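Putative uncharacterized protein (Pyrococcus furiosus, PDB 3VR0) is a homologue of proteasome assembly chaperones that works in archaea as a proteasome activator. Local coordinates at residues Met17-Tyr25 against Glu121-Phe129. Sequence-based numbering, arbitrary orientation.
Sequences MKETTIVVY and EVAGKMLDF
Glu121 opens the contact by gripping Thr20 twice through OE1, at the start of a seam where helix 116-131 packs against strand 21-24, the outermost strand of the mixed sheet within this chain, in this PAC2-family alpha/beta fold, with the short axes 31° apart. Thr20 OG1 donates to Glu121 OE1 at 2.5 Å, nearly along the C-O axis, and Thr20 N reaches the same oxygen over 3.3 Å, on the syn side but 31° out of the carboxylate plane. Thr20 OG1 is also hydrogen-bonded to Ser67, and the same Glu121 side chain, with His69, also contributes to a gold site. Val122 sets CG2 3.6 Å from Thr20 OG1, crossing that side chain at about a right angle. Lys125 bends twice along its chain, at chi2 and chi3, which lays its methylenes along Thr20, with CE 3.5 Å from Thr20 O; its NZ stays 4.5 Å from Glu19 OE2, too long for a salt bridge, and gives a weak bond to a water that accepts from Ile22 N. One helical turn on, CG anti to the backbone N (chi1 177°) brings the Phe129 ring up to Ile22 and Val24. Ile22 CD1 packs 3.6 Å from Phe129 CB, while Val24 CG2 meets Phe129 CE1 at 3.5 Å. Over the ring centre, Ile22 CG2 makes a CH-pi contact 4.1 Å from the Phe129 centroid, almost exactly on the ring normal.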
ATOM      1  N   MET C  17      10.117  -9.269 -13.855  1.00 55.56           N
ATOM      2  CA  MET C  17       9.442  -7.962 -13.556  1.00 55.70           C
ATOM      3  C   MET C  17       9.209  -7.766 -12.047  1.00 55.01           C
ATOM      4  O   MET C  17       8.060  -7.583 -11.590  1.00 55.34           O
ATOM      5  CB  MET C  17       8.111  -7.830 -14.323  1.00 56.21           C
ATOM      6  CG  MET C  17       8.023  -6.628 -15.325  1.00 57.51           C
ATOM      7  SD  MET C  17       6.309  -6.140 -15.687  1.00 59.38           S
ATOM      8  CE  MET C  17       5.564  -7.733 -16.056  1.00 55.91           C
ATOM      9  N   LYS C  18      10.294  -7.827 -11.274  1.00 53.65           N
ATOM     10  CA  LYS C  18      10.241  -7.526  -9.828  1.00 51.59           C
ATOM     11  C   LYS C  18      10.211  -6.023  -9.715  1.00 48.68           C
ATOM     12  O   LYS C  18       9.916  -5.457  -8.659  1.00 48.14           O
ATOM     13  CB  LYS C  18      11.482  -8.060  -9.100  1.00 52.66           C
ATOM     14  CG  LYS C  18      11.594  -9.593  -9.094  1.00 56.12           C
ATOM     15  CD  LYS C  18      12.407 -10.090  -7.880  1.00 60.03           C
ATOM     16  CE  LYS C  18      12.978 -11.503  -8.114  1.00 61.61           C
ATOM     17  NZ  LYS C  18      14.094 -11.798  -7.154  1.00 61.30           N
ATOM     18  N   GLU C  19      10.553  -5.390 -10.835  1.00 44.10           N
ATOM     19  CA  GLU C  19      10.546  -3.965 -10.924  1.00 40.42           C
ATOM     20  C   GLU C  19      10.221  -3.531 -12.340  1.00 35.75           C
ATOM     21  O   GLU C  19      10.148  -4.333 -13.249  1.00 34.98           O
ATOM     22  CB  GLU C  19      11.856  -3.349 -10.365  1.00 40.90           C
ATOM     23  CG  GLU C  19      13.104  -3.379 -11.272  1.00 47.09           C
ATOM     24  CD  GLU C  19      14.337  -2.635 -10.651  1.00 54.56           C
ATOM     25  OE1 GLU C  19      14.714  -2.926  -9.485  1.00 56.25           O
ATOM     26  OE2 GLU C  19      14.919  -1.754 -11.337  1.00 56.81           O
ATOM     27  N   THR C  20       9.995  -2.249 -12.491  1.00 31.40           N
ATOM     28  CA  THR C  20       9.738  -1.637 -13.752  1.00 30.12           C
ATOM     29  C   THR C  20      10.811  -2.024 -14.790  1.00 29.68           C
ATOM     30  O   THR C  20      11.999  -1.937 -14.533  1.00 28.90           O
ATOM     31  CB  THR C  20       9.640  -0.135 -13.528  1.00 30.01           C
ATOM     32  OG1 THR C  20       8.565   0.119 -12.601  1.00 29.22           O
ATOM     33  CG2 THR C  20       9.375   0.608 -14.810  1.00 28.29           C
ATOM     34  N   THR C  21      10.362  -2.477 -15.948  1.00 29.51           N
ATOM     35  CA  THR C  21      11.233  -2.997 -16.998  1.00 30.06           C
ATOM     36  C   THR C  21      11.068  -2.196 -18.311  1.00 29.40           C
ATOM     37  O   THR C  21       9.954  -1.920 -18.761  1.00 27.59           O
ATOM     38  CB  THR C  21      10.868  -4.501 -17.265  1.00 30.51           C
ATOM     39  OG1 THR C  21      11.087  -5.258 -16.054  1.00 36.16           O
ATOM     40  CG2 THR C  21      11.766  -5.132 -18.368  1.00 34.23           C
ATOM     41  N   ILE C  22      12.195  -1.877 -18.942  1.00 29.30           N
ATOM     42  CA  ILE C  22      12.206  -1.313 -20.266  1.00 28.44           C
ATOM     43  C   ILE C  22      12.786  -2.308 -21.272  1.00 29.19           C
ATOM     44  O   ILE C  22      13.894  -2.794 -21.091  1.00 30.16           O
ATOM     45  CB  ILE C  22      12.990   0.022 -20.302  1.00 28.64           C
ATOM     46  CG1 ILE C  22      12.383   0.987 -19.286  1.00 25.81           C
ATOM     47  CG2 ILE C  22      13.008   0.579 -21.765  1.00 24.11           C
ATOM     48  CD1 ILE C  22      13.077   2.248 -19.108  1.00 25.28           C
ATOM     49  N   VAL C  23      12.000  -2.614 -22.296  1.00 28.12           N
ATOM     50  CA  VAL C  23      12.350  -3.469 -23.371  1.00 27.98           C
ATOM     51  C   VAL C  23      12.786  -2.531 -24.515  1.00 27.80           C
ATOM     52  O   VAL C  23      12.006  -1.651 -24.933  1.00 25.59           O
ATOM     53  CB  VAL C  23      11.109  -4.264 -23.844  1.00 28.91           C
ATOM     54  CG1 VAL C  23      11.484  -5.200 -24.992  1.00 31.40           C
ATOM     55  CG2 VAL C  23      10.488  -5.082 -22.690  1.00 29.19           C
ATOM     56  N   VAL C  24      14.024  -2.716 -25.006  1.00 26.86           N
ATOM     57  CA  VAL C  24      14.644  -1.747 -25.920  1.00 26.94           C
ATOM     58  C   VAL C  24      14.860  -2.450 -27.236  1.00 28.22           C
ATOM     59  O   VAL C  24      15.516  -3.469 -27.265  1.00 28.64           O
ATOM     60  CB  VAL C  24      15.970  -1.250 -25.396  1.00 26.82           C
ATOM     61  CG1 VAL C  24      16.622  -0.190 -26.391  1.00 25.74           C
ATOM     62  CG2 VAL C  24      15.799  -0.718 -23.984  1.00 24.93           C
ATOM     63  N   TYR C  25      14.283  -1.918 -28.311  1.00 28.90           N
ATOM     64  CA  TYR C  25      14.314  -2.592 -29.598  1.00 29.69           C
ATOM     65  C   TYR C  25      15.621  -2.352 -30.356  1.00 28.52           C
ATOM     66  O   TYR C  25      16.133  -3.282 -30.955  1.00 26.40           O
ATOM     67  CB  TYR C  25      13.066  -2.258 -30.429  1.00 30.93           C
ATOM     68  CG  TYR C  25      11.823  -2.732 -29.673  1.00 38.64           C
ATOM     69  CD1 TYR C  25      11.717  -4.073 -29.249  1.00 43.25           C
ATOM     70  CD2 TYR C  25      10.784  -1.842 -29.344  1.00 41.86           C
ATOM     71  CE1 TYR C  25      10.605  -4.515 -28.541  1.00 48.96           C
ATOM     72  CE2 TYR C  25       9.681  -2.262 -28.644  1.00 45.77           C
ATOM     73  CZ  TYR C  25       9.587  -3.607 -28.237  1.00 50.20           C
ATOM     74  OH  TYR C  25       8.482  -4.043 -27.533  1.00 50.86           O
ATOM     75  N   GLU C 121       9.835   5.141  -8.706  1.00 21.81           N
ATOM     76  CA  GLU C 121      10.511   4.066  -9.360  1.00 21.87           C
ATOM     77  C   GLU C 121      10.354   4.115 -10.880  1.00 20.76           C
ATOM     78  O   GLU C 121      11.320   3.912 -11.556  1.00 20.38           O
ATOM     79  CB  GLU C 121       9.956   2.729  -8.916  1.00 23.29           C
ATOM     80  CG  GLU C 121      11.010   1.708  -8.996  1.00 31.25           C
ATOM     81  CD  GLU C 121      10.477   0.371  -9.344  1.00 40.22           C
ATOM     82  OE1 GLU C 121       9.824   0.260 -10.401  1.00 43.61           O
ATOM     83  OE2 GLU C 121      10.732  -0.563  -8.558  1.00 43.22           O
ATOM     84  N   VAL C 122       9.141   4.358 -11.395  1.00 20.06           N
ATOM     85  CA  VAL C 122       8.945   4.464 -12.851  1.00 19.82           C
ATOM     86  C   VAL C 122       9.733   5.693 -13.416  1.00 21.02           C
ATOM     87  O   VAL C 122      10.516   5.560 -14.374  1.00 21.15           O
ATOM     88  CB  VAL C 122       7.440   4.540 -13.209  1.00 20.12           C
ATOM     89  CG1 VAL C 122       7.225   4.996 -14.720  1.00 17.96           C
ATOM     90  CG2 VAL C 122       6.741   3.216 -12.920  1.00 14.98           C
ATOM     91  N   ALA C 123       9.544   6.872 -12.823  1.00 20.33           N
ATOM     92  CA  ALA C 123      10.299   8.071 -13.218  1.00 21.35           C
ATOM     93  C   ALA C 123      11.832   7.883 -13.217  1.00 21.38           C
ATOM     94  O   ALA C 123      12.538   8.346 -14.105  1.00 21.12           O
ATOM     95  CB  ALA C 123       9.951   9.215 -12.298  1.00 21.51           C
ATOM     96  N   GLY C 124      12.335   7.240 -12.166  1.00 22.00           N
ATOM     97  CA  GLY C 124      13.736   6.941 -12.027  1.00 21.29           C
ATOM     98  C   GLY C 124      14.225   6.010 -13.157  1.00 22.05           C
ATOM     99  O   GLY C 124      15.292   6.282 -13.730  1.00 21.31           O
ATOM    100  N   LYS C 125      13.472   4.939 -13.466  1.00 20.48           N
ATOM    101  CA  LYS C 125      13.857   4.052 -14.586  1.00 21.90           C
ATOM    102  C   LYS C 125      13.835   4.812 -15.926  1.00 20.15           C
ATOM    103  O   LYS C 125      14.721   4.614 -16.755  1.00 20.39           O
ATOM    104  CB  LYS C 125      12.933   2.835 -14.723  1.00 21.42           C
ATOM    105  CG  LYS C 125      13.193   1.736 -13.691  1.00 30.80           C
ATOM    106  CD  LYS C 125      14.490   0.923 -13.990  1.00 35.92           C
ATOM    107  CE  LYS C 125      14.518   0.367 -15.401  1.00 39.57           C
ATOM    108  NZ  LYS C 125      15.714  -0.529 -15.555  1.00 44.20           N
ATOM    109  N   MET C 126      12.821   5.638 -16.140  1.00 18.92           N
ATOM    110  CA  MET C 126      12.798   6.494 -17.360  1.00 20.35           C
ATOM    111  C   MET C 126      14.030   7.368 -17.436  1.00 20.56           C
ATOM    112  O   MET C 126      14.604   7.503 -18.525  1.00 20.71           O
ATOM    113  CB  MET C 126      11.590   7.394 -17.440  1.00 18.12           C
ATOM    114  CG  MET C 126      10.313   6.649 -17.595  1.00 20.77           C
ATOM    115  SD  MET C 126       8.926   7.801 -17.817  1.00 25.56           S
ATOM    116  CE  MET C 126       7.694   6.529 -18.104  1.00 22.00           C
ATOM    117  N   LEU C 127      14.414   7.979 -16.305  1.00 20.34           N
ATOM    118  CA  LEU C 127      15.599   8.818 -16.330  1.00 22.30           C
ATOM    119  C   LEU C 127      16.872   7.998 -16.575  1.00 22.21           C
ATOM    120  O   LEU C 127      17.732   8.502 -17.281  1.00 21.86           O
ATOM    121  CB  LEU C 127      15.768   9.730 -15.100  1.00 21.78           C
ATOM    122  CG  LEU C 127      14.604  10.747 -15.021  1.00 26.30           C
ATOM    123  CD1 LEU C 127      14.484  11.315 -13.656  1.00 23.84           C
ATOM    124  CD2 LEU C 127      14.678  11.866 -16.069  1.00 24.95           C
ATOM    125  N   ASP C 128      17.009   6.794 -15.984  1.00 21.50           N
ATOM    126  CA  ASP C 128      18.236   5.995 -16.185  1.00 23.16           C
ATOM    127  C   ASP C 128      18.366   5.658 -17.678  1.00 22.47           C
ATOM    128  O   ASP C 128      19.449   5.604 -18.222  1.00 22.45           O
ATOM    129  CB  ASP C 128      18.247   4.649 -15.410  1.00 23.16           C
ATOM    130  CG  ASP C 128      18.234   4.815 -13.862  1.00 27.47           C
ATOM    131  OD1 ASP C 128      18.582   5.890 -13.313  1.00 26.66           O
ATOM    132  OD2 ASP C 128      17.856   3.839 -13.191  1.00 29.83           O
ATOM    133  N   PHE C 129      17.254   5.357 -18.295  1.00 21.76           N
ATOM    134  CA  PHE C 129      17.263   4.923 -19.667  1.00 23.35           C
ATOM    135  C   PHE C 129      17.684   6.087 -20.615  1.00 24.25           C
ATOM    136  O   PHE C 129      18.549   5.937 -21.449  1.00 24.56           O
ATOM    137  CB  PHE C 129      15.882   4.386 -20.015  1.00 22.41           C
ATOM    138  CG  PHE C 129      15.742   3.976 -21.453  1.00 24.11           C
ATOM    139  CD1 PHE C 129      16.624   3.024 -22.022  1.00 22.73           C
ATOM    140  CD2 PHE C 129      14.781   4.574 -22.257  1.00 20.17           C
ATOM    141  CE1 PHE C 129      16.492   2.648 -23.379  1.00 26.84           C
ATOM    142  CE2 PHE C 129      14.631   4.189 -23.623  1.00 24.54           C
ATOM    143  CZ  PHE C 129      15.494   3.239 -24.184  1.00 23.00           C
TER
HETATM  144  O   HOH W   1      14.727  -2.972 -17.857  1.00 34.26           O